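Local coordinates for protein pullulanase (Bacillus acidopullulyticus, PDB 2WAN) that probably hydrolyses the alpha-1,6-glucosidic linkages of pullulan and of branched polysaccharides such as amylopectin, as a debranching glycoside hydrolase of the alpha-amylase family, at residues 340-345 / 349-354; 377-382 / 388-393; 698-703 / 761-766. All blocks are in the same frame, centred on the assembly; numbering follows the deposited sequence.

Contact 1 (340-345 / 349-354); sequences QLLLYN and GSITKQ
The carbonyl oxygen Leu343 O is gripped by two backbone donors. Thr352 N lies 2.8 Å from Leu343 O, in the carbonyl plane, and Lys353 N binds the same Leu343 O from a tilted position. Thr352 and Lys353 thus both face Leu343, which makes a classic beta bulge. It sits in the hairpin of strands 338-344 and 353-359, in the carbohydrate-binding module 48 region. Leu343 N answers with a nearly straight bond to Lys353 O (2.8 Å, 170° at the hydrogen). Near the turn, Asn345 N donates to Thr352 OG1 at 3.0 Å. That hydroxyl stands beside the backbone N of its own residue (chi1 -57°), on the side of Asn345. A water donates to both Asn345 OD1 and Ser350 O. The Tyr344 ring crosses Ile351 at a slant, with CE1 of Tyr344 3.4 Å from CG1 of Ile351. Arg405 adds a cation-pi contact to this ring and a hydrogen bond to Gly349 O. Farther along, Leu342 and Gln354 run side by side, with CD2 of Leu342 3.6 Å from CG of Gln354. Backbone bonds therefore set the pairing, while a hydroxyl and a water tie the residues beside the turn.

Contact 2 (377-382 / 388-393); sequences YYLYQV and TQTAVD
Tyr380 and Ala391 form a hydrogen-bonded pair in the antiparallel hairpin of strands 377-383 and 388-391, part of the carbohydrate-binding module 48 region. Both backbone groups of the pair are satisfied: Tyr380 N lies 2.9 Å from Ala391 O, and Ala391 N binds Tyr380 O. Val382 and Gln389 repeat the pattern, and Val382 N reaches Gln389 O almost straight (173° at the hydrogen). Beyond the Tyr380-Ala391 pair, where strand 388-391 has ended, a water joins the two segments. It donates to Tyr378 O and accepts from Asp393 N, and it sits over the centre of the Tyr378 ring. CD2 of Leu379 meets CG2 of Val392 at 3.6 Å. The buried carboxylate of Asp393 takes two phenol donors on one oxygen, while its OD1 accepts from Tyr395 N. CG of Asp393 is anti to the backbone N (chi1 -164°), which carries the carboxylate to the tyrosines. An alanine here is likely to leave both phenol hydroxyls and Tyr395 N without this acceptor, and a gap beside the hydroxyls. Tyr378 OH (2.6 Å) and Tyr380 OH (2.8 Å) reach Asp393 OD2 from opposite faces of the carboxylate, Tyr378 on the anti side and Tyr380 from above its plane.

Contact 3 (698-703 / 761-766); sequences GFATGD and ELAHAV
Ala700 CB meets Ala763 CB at 3.7 Å, methyl against methyl. This is the tightest point between loop 698-703 and the helix segment 761-766. The other contacts across it are also apolar and looser. CD2 of Leu762 comes within 4.3 Å of CA of Ala700. The Phe699 ring reaches Val766 through its CE2, 4.5 Å from CG2 of Val766. Phe699 CG lies opposite the backbone N across the CA-CB bond (chi1 -177°), and the ring extends toward Tyr872 and Pro874. Leu762 also touches these two residues, and Val766 touches Tyr872. The helix 753-769 comes just before strand 773-777, the last strand of the closed parallel (beta/alpha)8 barrel of the alpha-amylase-family catalytic domain. The contact packs a loop between helices 681-688 and 707-714 onto a barrel helix, beside strand 868-873 of the C-terminal all-beta region. No hydrogen bond crosses between the two segments. The polar bonds stay within the loop or go to its surroundings. Gly698 N donates to Thr701 OG1 at 2.9 Å with a nearly straight N-H (174°). Gly698 O accepts from Thr701 N and Asp703 N, which approach from opposite faces of its carbonyl plane. Thr701 O takes a further bond from Asn748 ND2.

In the fold
Contacts 1 and 2 are two hairpins of one antiparallel sheet. Their centres lie 10 Å apart, and strands 338-344 and 377-383 are neighbours. Contact 1 is partly buried: six of its twelve touching residues are exposed, nearly all of them in 349-354. Contact 2 is buried, and helix 564-568 packs against its second strand. Contact 3, fully buried, lies in the catalytic barrel region, its centre about 54 Å from that of contact 2. Backbone pairing joins both hairpins, with a hydroxyl and a water added at the exposed turn of contact 1 and a buried carboxylate with two phenols in contact 2, whereas only apolar contacts join the loop and helix of contact 3.

Contact 1 (340-345 / 349-354)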
ATOM      1  N   GLN A 340      -8.954 -29.793  13.885  1.00 16.95           N
ATOM      2  CA  GLN A 340     -10.212 -30.456  13.571  1.00 17.03           C
ATOM      3  C   GLN A 340     -11.118 -29.541  12.747  1.00 16.91           C
ATOM      4  O   GLN A 340     -11.061 -28.308  12.877  1.00 17.80           O
ATOM      5  CB  GLN A 340     -10.919 -30.862  14.857  1.00 18.08           C
ATOM      6  CG  GLN A 340     -10.089 -31.834  15.685  1.00 21.28           C
ATOM      7  CD  GLN A 340     -10.933 -32.588  16.688  1.00 31.64           C
ATOM      8  OE1 GLN A 340     -10.877 -32.315  17.884  1.00 34.26           O
ATOM      9  NE2 GLN A 340     -11.729 -33.532  16.201  1.00 36.90           N
ATOM     10  N   LEU A 341     -11.938 -30.164  11.904  1.00 17.18           N
ATOM     11  CA  LEU A 341     -12.996 -29.475  11.156  1.00 14.26           C
ATOM     12  C   LEU A 341     -14.308 -29.549  11.935  1.00 15.60           C
ATOM     13  O   LEU A 341     -14.755 -30.649  12.299  1.00 16.67           O
ATOM     14  CB  LEU A 341     -13.160 -30.127   9.769  1.00 13.97           C
ATOM     15  CG  LEU A 341     -14.271 -29.604   8.845  1.00 13.10           C
ATOM     16  CD1 LEU A 341     -13.931 -28.179   8.364  1.00 14.01           C
ATOM     17  CD2 LEU A 341     -14.456 -30.538   7.653  1.00 14.24           C
ATOM     18  N   LEU A 342     -14.928 -28.388  12.171  1.00 15.37           N
ATOM     19  CA  LEU A 342     -16.238 -28.316  12.814  1.00 12.66           C
ATOM     20  C   LEU A 342     -17.256 -27.944  11.749  1.00 14.95           C
ATOM     21  O   LEU A 342     -17.141 -26.889  11.117  1.00 13.06           O
ATOM     22  CB  LEU A 342     -16.264 -27.288  13.961  1.00 12.65           C
ATOM     23  CG  LEU A 342     -15.152 -27.402  15.021  1.00 15.91           C
ATOM     24  CD1 LEU A 342     -15.332 -26.361  16.135  1.00 13.55           C
ATOM     25  CD2 LEU A 342     -15.156 -28.790  15.608  1.00 17.94           C
ATOM     26  N   LEU A 343     -18.213 -28.843  11.529  1.00 13.63           N
ATOM     27  CA  LEU A 343     -19.271 -28.671  10.526  1.00 12.46           C
ATOM     28  C   LEU A 343     -20.603 -28.408  11.199  1.00 14.19           C
ATOM     29  O   LEU A 343     -20.950 -29.097  12.167  1.00 15.13           O
ATOM     30  CB  LEU A 343     -19.390 -29.934   9.647  1.00 14.22           C
ATOM     31  CG  LEU A 343     -18.302 -30.141   8.595  1.00 15.26           C
ATOM     32  CD1 LEU A 343     -18.507 -31.475   7.874  1.00 15.25           C
ATOM     33  CD2 LEU A 343     -18.246 -28.998   7.568  1.00 17.25           C
ATOM     34  N   TYR A 344     -21.348 -27.432  10.672  1.00 12.69           N
ATOM     35  CA  TYR A 344     -22.650 -27.021  11.199  1.00 13.73           C
ATOM     36  C   TYR A 344     -23.683 -27.017  10.065  1.00 15.47           C
ATOM     37  O   TYR A 344     -23.483 -26.379   9.019  1.00 15.03           O
ATOM     38  CB  TYR A 344     -22.589 -25.613  11.803  1.00 12.71           C
ATOM     39  CG  TYR A 344     -21.505 -25.393  12.861  1.00 14.57           C
ATOM     40  CD1 TYR A 344     -21.822 -25.393  14.218  1.00 13.18           C
ATOM     41  CD2 TYR A 344     -20.172 -25.162  12.488  1.00 15.28           C
ATOM     42  CE1 TYR A 344     -20.825 -25.163  15.196  1.00 15.69           C
ATOM     43  CE2 TYR A 344     -19.171 -24.949  13.452  1.00 14.37           C
ATOM     44  CZ  TYR A 344     -19.508 -24.959  14.797  1.00 17.86           C
ATOM     45  OH  TYR A 344     -18.518 -24.748  15.734  1.00 17.65           O
ATOM     46  N   ASN A 345     -24.795 -27.713  10.280  1.00 15.78           N
ATOM     47  CA  ASN A 345     -25.890 -27.710   9.306  1.00 16.60           C
ATOM     48  C   ASN A 345     -26.893 -26.574   9.523  1.00 17.32           C
ATOM     49  O   ASN A 345     -28.009 -26.596   8.992  1.00 20.83           O
ATOM     50  CB  ASN A 345     -26.577 -29.086   9.294  1.00 17.55           C
ATOM     51  CG  ASN A 345     -27.315 -29.383  10.582  1.00 19.71           C
ATOM     52  OD1 ASN A 345     -27.377 -28.554  11.493  1.00 20.55           O
ATOM     53  ND2 ASN A 345     -27.887 -30.584  10.663  1.00 22.76           N
ATOM     54  N   GLY A 349     -26.955 -22.938  15.183  1.00 22.51           N
ATOM     55  CA  GLY A 349     -27.116 -24.133  16.026  1.00 20.91           C
ATOM     56  C   GLY A 349     -25.802 -24.790  16.386  1.00 21.33           C
ATOM     57  O   GLY A 349     -24.747 -24.419  15.864  1.00 18.72           O
ATOM     58  N   SER A 350     -25.869 -25.780  17.277  1.00 17.99           N
ATOM     59  CA  SER A 350     -24.671 -26.457  17.762  1.00 19.89           C
ATOM     60  C   SER A 350     -23.981 -27.308  16.677  1.00 16.90           C
ATOM     61  O   SER A 350     -24.562 -27.599  15.619  1.00 20.04           O
ATOM     62  CB  SER A 350     -25.008 -27.309  18.992  1.00 21.52           C
ATOM     63  OG  SER A 350     -25.999 -28.274  18.674  1.00 29.70           O
ATOM     64  N   ILE A 351     -22.742 -27.688  16.955  1.00 15.61           N
ATOM     65  CA  ILE A 351     -21.917 -28.524  16.065  1.00 15.78           C
ATOM     66  C   ILE A 351     -22.674 -29.750  15.584  1.00 16.40           C
ATOM     67  O   ILE A 351     -23.264 -30.493  16.379  1.00 17.06           O
ATOM     68  CB  ILE A 351     -20.584 -28.965  16.751  1.00 17.31           C
ATOM     69  CG1 ILE A 351     -19.713 -27.757  17.109  1.00 23.12           C
ATOM     70  CG2 ILE A 351     -19.749 -29.861  15.843  1.00 17.48           C
ATOM     71  CD1 ILE A 351     -18.659 -28.039  18.203  1.00 26.50           C
ATOM     72  N   THR A 352     -22.651 -29.960  14.273  1.00 16.19           N
ATOM     73  CA  THR A 352     -23.275 -31.151  13.688  1.00 15.28           C
ATOM     74  C   THR A 352     -22.291 -32.314  13.617  1.00 16.60           C
ATOM     75  O   THR A 352     -22.619 -33.453  13.996  1.00 16.59           O
ATOM     76  CB  THR A 352     -23.839 -30.835  12.288  1.00 13.88           C
ATOM     77  OG1 THR A 352     -24.769 -29.763  12.404  1.00 14.68           O
ATOM     78  CG2 THR A 352     -24.544 -32.084  11.676  1.00 17.61           C
ATOM     79  N   LYS A 353     -21.083 -32.030  13.141  1.00 17.88           N
ATOM     80  CA  LYS A 353     -20.056 -33.042  13.009  1.00 18.85           C
ATOM     81  C   LYS A 353     -18.682 -32.437  13.281  1.00 19.87           C
ATOM     82  O   LYS A 353     -18.362 -31.342  12.815  1.00 20.42           O
ATOM     83  CB  LYS A 353     -20.123 -33.678  11.608  1.00 20.32           C
ATOM     84  CG  LYS A 353     -19.344 -34.982  11.479  1.00 24.93           C
ATOM     85  CD  LYS A 353     -19.500 -35.550  10.080  1.00 31.12           C
ATOM     86  CE  LYS A 353     -20.636 -36.566  10.024  1.00 30.91           C
ATOM     87  NZ  LYS A 353     -20.907 -37.002   8.625  1.00 37.48           N
ATOM     88  N   GLN A 354     -17.901 -33.142  14.087  1.00 15.66           N
ATOM     89  CA  GLN A 354     -16.540 -32.765  14.360  1.00 18.87           C
ATOM     90  C   GLN A 354     -15.604 -33.837  13.801  1.00 20.81           C
ATOM     91  O   GLN A 354     -15.734 -35.022  14.137  1.00 23.04           O
ATOM     92  CB  GLN A 354     -16.375 -32.596  15.868  1.00 18.33           C
ATOM     93  CG  GLN A 354     -14.951 -32.351  16.324  1.00 18.83           C
ATOM     94  CD  GLN A 354     -14.889 -31.773  17.722  1.00 26.49           C
ATOM     95  OE1 GLN A 354     -13.837 -31.775  18.359  1.00 30.89           O
ATOM     96  NE2 GLN A 354     -16.018 -31.259  18.205  1.00 27.42           N
TER
HETATM   97  O   HOH W   1     -25.909 -26.749  13.330  1.00 21.95           O

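Contact 2 (377-382 / 388-393)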
ATOM      1  N   TYR A 377     -22.067 -24.649   7.211  1.00 11.45           N
ATOM      2  CA  TYR A 377     -21.142 -23.709   7.846  1.00 13.76           C
ATOM      3  C   TYR A 377     -19.997 -24.470   8.497  1.00 13.07           C
ATOM      4  O   TYR A 377     -20.139 -25.655   8.848  1.00 13.21           O
ATOM      5  CB  TYR A 377     -21.867 -22.823   8.871  1.00 11.31           C
ATOM      6  CG  TYR A 377     -22.925 -21.940   8.236  1.00 11.36           C
ATOM      7  CD1 TYR A 377     -24.236 -22.415   8.008  1.00 10.99           C
ATOM      8  CD2 TYR A 377     -22.612 -20.644   7.821  1.00 12.86           C
ATOM      9  CE1 TYR A 377     -25.208 -21.607   7.415  1.00 14.94           C
ATOM     10  CE2 TYR A 377     -23.582 -19.830   7.216  1.00 13.34           C
ATOM     11  CZ  TYR A 377     -24.874 -20.310   7.021  1.00 16.54           C
ATOM     12  OH  TYR A 377     -25.820 -19.487   6.429  1.00 13.03           O
ATOM     13  N   TYR A 378     -18.849 -23.818   8.649  1.00 12.39           N
ATOM     14  CA  TYR A 378     -17.724 -24.514   9.262  1.00 10.88           C
ATOM     15  C   TYR A 378     -16.736 -23.595   9.961  1.00 14.09           C
ATOM     16  O   TYR A 378     -16.707 -22.369   9.745  1.00 13.55           O
ATOM     17  CB  TYR A 378     -16.965 -25.372   8.238  1.00 13.48           C
ATOM     18  CG  TYR A 378     -16.055 -24.637   7.236  1.00 10.59           C
ATOM     19  CD1 TYR A 378     -16.594 -23.851   6.214  1.00 10.93           C
ATOM     20  CD2 TYR A 378     -14.657 -24.775   7.301  1.00 13.74           C
ATOM     21  CE1 TYR A 378     -15.770 -23.208   5.286  1.00 14.43           C
ATOM     22  CE2 TYR A 378     -13.814 -24.136   6.370  1.00 13.41           C
ATOM     23  CZ  TYR A 378     -14.386 -23.365   5.365  1.00 15.26           C
ATOM     24  OH  TYR A 378     -13.603 -22.756   4.431  1.00 14.21           O
ATOM     25  N   LEU A 379     -15.963 -24.219  10.839  1.00 13.06           N
ATOM     26  CA  LEU A 379     -14.847 -23.577  11.523  1.00 13.44           C
ATOM     27  C   LEU A 379     -13.714 -24.575  11.594  1.00 14.47           C
ATOM     28  O   LEU A 379     -13.947 -25.806  11.519  1.00 15.14           O
ATOM     29  CB  LEU A 379     -15.228 -23.204  12.955  1.00 12.88           C
ATOM     30  CG  LEU A 379     -16.183 -22.027  13.169  1.00 13.69           C
ATOM     31  CD1 LEU A 379     -16.665 -21.962  14.613  1.00 14.73           C
ATOM     32  CD2 LEU A 379     -15.509 -20.709  12.743  1.00 12.05           C
ATOM     33  N   TYR A 380     -12.490 -24.057  11.731  1.00 13.05           N
ATOM     34  CA  TYR A 380     -11.339 -24.889  12.146  1.00 12.69           C
ATOM     35  C   TYR A 380     -11.112 -24.771  13.642  1.00 16.31           C
ATOM     36  O   TYR A 380     -11.166 -23.684  14.206  1.00 14.75           O
ATOM     37  CB  TYR A 380     -10.047 -24.504  11.396  1.00 12.35           C
ATOM     38  CG  TYR A 380     -10.131 -24.668   9.891  1.00 14.44           C
ATOM     39  CD1 TYR A 380     -10.492 -25.896   9.316  1.00 15.44           C
ATOM     40  CD2 TYR A 380      -9.816 -23.605   9.035  1.00 13.36           C
ATOM     41  CE1 TYR A 380     -10.563 -26.050   7.931  1.00 16.98           C
ATOM     42  CE2 TYR A 380      -9.857 -23.760   7.652  1.00 11.19           C
ATOM     43  CZ  TYR A 380     -10.253 -24.976   7.109  1.00 15.47           C
ATOM     44  OH  TYR A 380     -10.318 -25.129   5.748  1.00 14.69           O
ATOM     45  N   GLN A 381     -10.854 -25.910  14.279  1.00 15.87           N
ATOM     46  CA  GLN A 381     -10.492 -25.933  15.682  1.00 16.83           C
ATOM     47  C   GLN A 381      -9.007 -26.287  15.764  1.00 16.45           C
ATOM     48  O   GLN A 381      -8.584 -27.375  15.357  1.00 17.31           O
ATOM     49  CB  GLN A 381     -11.373 -26.925  16.435  1.00 18.18           C
ATOM     50  CG  GLN A 381     -11.117 -26.927  17.952  1.00 20.88           C
ATOM     51  CD  GLN A 381     -12.045 -27.877  18.687  1.00 27.22           C
ATOM     52  OE1 GLN A 381     -12.989 -27.451  19.339  1.00 31.83           O
ATOM     53  NE2 GLN A 381     -11.792 -29.168  18.557  1.00 34.07           N
ATOM     54  N   VAL A 382      -8.216 -25.329  16.234  1.00 16.16           N
ATOM     55  CA  VAL A 382      -6.765 -25.413  16.120  1.00 16.56           C
ATOM     56  C   VAL A 382      -6.136 -25.437  17.499  1.00 14.84           C
ATOM     57  O   VAL A 382      -6.346 -24.520  18.300  1.00 15.68           O
ATOM     58  CB  VAL A 382      -6.180 -24.201  15.327  1.00 17.78           C
ATOM     59  CG1 VAL A 382      -4.680 -24.345  15.165  1.00 14.73           C
ATOM     60  CG2 VAL A 382      -6.848 -24.068  13.948  1.00 19.02           C
ATOM     61  N   THR A 388      -6.492 -24.274  22.709  1.00 22.73           N
ATOM     62  CA  THR A 388      -7.317 -24.617  21.547  1.00 22.16           C
ATOM     63  C   THR A 388      -8.315 -23.491  21.288  1.00 19.29           C
ATOM     64  O   THR A 388      -9.007 -23.037  22.201  1.00 20.61           O
ATOM     65  CB  THR A 388      -8.063 -25.947  21.775  1.00 22.13           C
ATOM     66  OG1 THR A 388      -7.106 -27.001  21.927  1.00 21.41           O
ATOM     67  CG2 THR A 388      -8.969 -26.286  20.586  1.00 19.83           C
ATOM     68  N   GLN A 389      -8.363 -23.018  20.047  1.00 18.52           N
ATOM     69  CA  GLN A 389      -9.352 -22.019  19.663  1.00 18.83           C
ATOM     70  C   GLN A 389      -9.976 -22.387  18.330  1.00 17.89           C
ATOM     71  O   GLN A 389      -9.456 -23.246  17.618  1.00 18.43           O
ATOM     72  CB  GLN A 389      -8.700 -20.636  19.556  1.00 17.63           C
ATOM     73  CG  GLN A 389      -7.914 -20.190  20.807  1.00 20.03           C
ATOM     74  CD  GLN A 389      -7.393 -18.769  20.675  1.00 19.85           C
ATOM     75  OE1 GLN A 389      -8.165 -17.810  20.711  1.00 18.71           O
ATOM     76  NE2 GLN A 389      -6.084 -18.629  20.532  1.00 20.59           N
ATOM     77  N   THR A 390     -11.087 -21.726  17.994  1.00 17.41           N
ATOM     78  CA  THR A 390     -11.713 -21.919  16.681  1.00 15.45           C
ATOM     79  C   THR A 390     -11.462 -20.690  15.813  1.00 15.24           C
ATOM     80  O   THR A 390     -11.322 -19.569  16.323  1.00 16.41           O
ATOM     81  CB  THR A 390     -13.231 -22.178  16.773  1.00 14.73           C
ATOM     82  OG1 THR A 390     -13.853 -21.085  17.443  1.00 17.30           O
ATOM     83  CG2 THR A 390     -13.516 -23.463  17.554  1.00 18.95           C
ATOM     84  N   ALA A 391     -11.426 -20.903  14.505  1.00 14.65           N
ATOM     85  CA  ALA A 391     -11.171 -19.805  13.564  1.00 12.66           C
ATOM     86  C   ALA A 391     -11.982 -20.017  12.290  1.00 14.54           C
ATOM     87  O   ALA A 391     -12.236 -21.155  11.866  1.00 13.78           O
ATOM     88  CB  ALA A 391      -9.683 -19.711  13.246  1.00 12.07           C
ATOM     89  N   VAL A 392     -12.418 -18.907  11.710  1.00 12.07           N
ATOM     90  CA  VAL A 392     -12.992 -18.904  10.365  1.00 12.54           C
ATOM     91  C   VAL A 392     -11.835 -19.059   9.366  1.00 12.23           C
ATOM     92  O   VAL A 392     -10.767 -18.452   9.526  1.00 12.50           O
ATOM     93  CB  VAL A 392     -13.816 -17.602  10.113  1.00 11.18           C
ATOM     94  CG1 VAL A 392     -14.335 -17.529   8.640  1.00 10.42           C
ATOM     95  CG2 VAL A 392     -14.974 -17.496  11.096  1.00 13.90           C
ATOM     96  N   ASP A 393     -12.035 -19.909   8.363  1.00 10.26           N
ATOM     97  CA  ASP A 393     -11.081 -20.087   7.286  1.00 11.85           C
ATOM     98  C   ASP A 393     -10.733 -18.728   6.645  1.00 11.45           C
ATOM     99  O   ASP A 393     -11.626 -18.069   6.127  1.00 11.85           O
ATOM    100  CB  ASP A 393     -11.714 -20.989   6.231  1.00 12.09           C
ATOM    101  CG  ASP A 393     -10.707 -21.568   5.254  1.00 13.91           C
ATOM    102  OD1 ASP A 393      -9.639 -20.966   5.058  1.00 13.81           O
ATOM    103  OD2 ASP A 393     -10.983 -22.668   4.690  1.00 13.79           O
TER
HETATM  104  O   HOH W   2     -14.567 -21.368   8.142  1.00 12.18           O

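Contact 3 (698-703 / 761-766)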
ATOM      1  N   GLY A 698      -2.385  26.944  -2.467  1.00 12.99           N
ATOM      2  CA  GLY A 698      -1.500  26.341  -3.464  1.00 11.89           C
ATOM      3  C   GLY A 698      -1.676  27.058  -4.792  1.00 12.01           C
ATOM      4  O   GLY A 698      -2.256  28.152  -4.864  1.00 12.11           O
ATOM      5  N   PHE A 699      -1.194  26.432  -5.861  1.00 11.95           N
ATOM      6  CA  PHE A 699      -1.264  27.004  -7.209  1.00 11.07           C
ATOM      7  C   PHE A 699      -2.678  27.456  -7.601  1.00 12.44           C
ATOM      8  O   PHE A 699      -2.860  28.539  -8.162  1.00 12.21           O
ATOM      9  CB  PHE A 699      -0.738  25.973  -8.231  1.00  9.46           C
ATOM     10  CG  PHE A 699      -0.706  26.482  -9.644  1.00 11.17           C
ATOM     11  CD1 PHE A 699       0.252  27.409 -10.039  1.00 11.42           C
ATOM     12  CD2 PHE A 699      -1.633  26.023 -10.591  1.00 10.22           C
ATOM     13  CE1 PHE A 699       0.281  27.888 -11.346  1.00 10.95           C
ATOM     14  CE2 PHE A 699      -1.593  26.475 -11.915  1.00 12.36           C
ATOM     15  CZ  PHE A 699      -0.631  27.415 -12.285  1.00 12.05           C
ATOM     16  N   ALA A 700      -3.679  26.620  -7.329  1.00 11.34           N
ATOM     17  CA  ALA A 700      -5.034  26.933  -7.779  1.00 12.04           C
ATOM     18  C   ALA A 700      -5.684  28.062  -6.969  1.00 11.83           C
ATOM     19  O   ALA A 700      -6.635  28.680  -7.447  1.00 12.45           O
ATOM     20  CB  ALA A 700      -5.928  25.675  -7.750  1.00 13.55           C
ATOM     21  N   THR A 701      -5.154  28.323  -5.769  1.00 12.72           N
ATOM     22  CA  THR A 701      -5.858  29.152  -4.770  1.00 14.11           C
ATOM     23  C   THR A 701      -5.065  30.353  -4.231  1.00 14.85           C
ATOM     24  O   THR A 701      -5.488  31.013  -3.269  1.00 16.05           O
ATOM     25  CB  THR A 701      -6.317  28.307  -3.571  1.00 14.49           C
ATOM     26  OG1 THR A 701      -5.202  27.558  -3.058  1.00 13.26           O
ATOM     27  CG2 THR A 701      -7.452  27.362  -3.987  1.00 14.60           C
ATOM     28  N   GLY A 702      -3.938  30.646  -4.865  1.00 15.03           N
ATOM     29  CA  GLY A 702      -3.275  31.927  -4.612  1.00 15.68           C
ATOM     30  C   GLY A 702      -1.814  31.904  -4.222  1.00 17.15           C
ATOM     31  O   GLY A 702      -1.177  32.959  -4.223  1.00 17.28           O
ATOM     32  N   ASP A 703      -1.268  30.735  -3.879  1.00 14.19           N
ATOM     33  CA  ASP A 703       0.146  30.670  -3.545  1.00 16.11           C
ATOM     34  C   ASP A 703       0.981  30.887  -4.808  1.00 16.09           C
ATOM     35  O   ASP A 703       0.703  30.278  -5.826  1.00 15.10           O
ATOM     36  CB  ASP A 703       0.497  29.341  -2.873  1.00 15.59           C
ATOM     37  CG  ASP A 703       1.939  29.301  -2.400  1.00 20.90           C
ATOM     38  OD1 ASP A 703       2.848  29.102  -3.231  1.00 17.25           O
ATOM     39  OD2 ASP A 703       2.155  29.472  -1.188  1.00 22.93           O
ATOM     40  N   GLU A 761     -12.526  24.358  -9.974  1.00  9.57           N
ATOM     41  CA  GLU A 761     -12.453  23.916 -11.363  1.00 10.47           C
ATOM     42  C   GLU A 761     -11.029  23.912 -11.903  1.00  9.15           C
ATOM     43  O   GLU A 761     -10.640  22.977 -12.601  1.00 10.65           O
ATOM     44  CB  GLU A 761     -13.349  24.773 -12.247  1.00  9.68           C
ATOM     45  CG  GLU A 761     -14.851  24.471 -12.016  1.00  9.47           C
ATOM     46  CD  GLU A 761     -15.800  25.427 -12.710  1.00 11.14           C
ATOM     47  OE1 GLU A 761     -15.436  26.608 -12.915  1.00 14.28           O
ATOM     48  OE2 GLU A 761     -16.940  24.996 -13.035  1.00 12.09           O
ATOM     49  N   LEU A 762     -10.262  24.962 -11.599  1.00  9.30           N
ATOM     50  CA  LEU A 762      -8.853  25.035 -12.033  1.00  8.99           C
ATOM     51  C   LEU A 762      -7.974  23.911 -11.482  1.00  8.80           C
ATOM     52  O   LEU A 762      -7.196  23.320 -12.233  1.00  9.66           O
ATOM     53  CB  LEU A 762      -8.239  26.401 -11.688  1.00  9.29           C
ATOM     54  CG  LEU A 762      -6.759  26.594 -12.057  1.00 10.35           C
ATOM     55  CD1 LEU A 762      -6.477  26.351 -13.533  1.00 15.16           C
ATOM     56  CD2 LEU A 762      -6.377  28.040 -11.711  1.00 15.51           C
ATOM     57  N   ALA A 763      -8.113  23.601 -10.195  1.00  9.24           N
ATOM     58  CA  ALA A 763      -7.337  22.520  -9.594  1.00  9.62           C
ATOM     59  C   ALA A 763      -7.613  21.204 -10.323  1.00 10.18           C
ATOM     60  O   ALA A 763      -6.675  20.470 -10.681  1.00  8.92           O
ATOM     61  CB  ALA A 763      -7.674  22.392  -8.126  1.00  9.06           C
ATOM     62  N   HIS A 764      -8.890  20.929 -10.562  1.00  7.76           N
ATOM     63  CA  HIS A 764      -9.251  19.709 -11.301  1.00  8.52           C
ATOM     64  C   HIS A 764      -8.827  19.784 -12.782  1.00 10.38           C
ATOM     65  O   HIS A 764      -8.449  18.761 -13.349  1.00  9.08           O
ATOM     66  CB  HIS A 764     -10.747  19.355 -11.127  1.00  8.54           C
ATOM     67  CG  HIS A 764     -11.101  18.950  -9.723  1.00 10.50           C
ATOM     68  ND1 HIS A 764     -11.052  17.644  -9.274  1.00 14.40           N
ATOM     69  CD2 HIS A 764     -11.503  19.693  -8.666  1.00  7.03           C
ATOM     70  CE1 HIS A 764     -11.407  17.602  -7.998  1.00  7.80           C
ATOM     71  NE2 HIS A 764     -11.682  18.835  -7.606  1.00 15.67           N
ATOM     72  N   ALA A 765      -8.837  20.976 -13.389  1.00 10.38           N
ATOM     73  CA  ALA A 765      -8.391  21.115 -14.786  1.00  9.89           C
ATOM     74  C   ALA A 765      -6.931  20.687 -14.941  1.00  9.75           C
ATOM     75  O   ALA A 765      -6.577  20.031 -15.913  1.00 10.81           O
ATOM     76  CB  ALA A 765      -8.578  22.548 -15.298  1.00 11.06           C
ATOM     77  N   VAL A 766      -6.090  21.058 -13.972  1.00  8.71           N
ATOM     78  CA  VAL A 766      -4.702  20.604 -13.963  1.00  9.42           C
ATOM     79  C   VAL A 766      -4.651  19.072 -13.917  1.00 10.09           C
ATOM     80  O   VAL A 766      -3.928  18.448 -14.695  1.00 10.37           O
ATOM     81  CB  VAL A 766      -3.871  21.226 -12.800  1.00  9.62           C
ATOM     82  CG1 VAL A 766      -2.431  20.694 -12.816  1.00 11.08           C
ATOM     83  CG2 VAL A 766      -3.853  22.763 -12.911  1.00  8.25           C
TER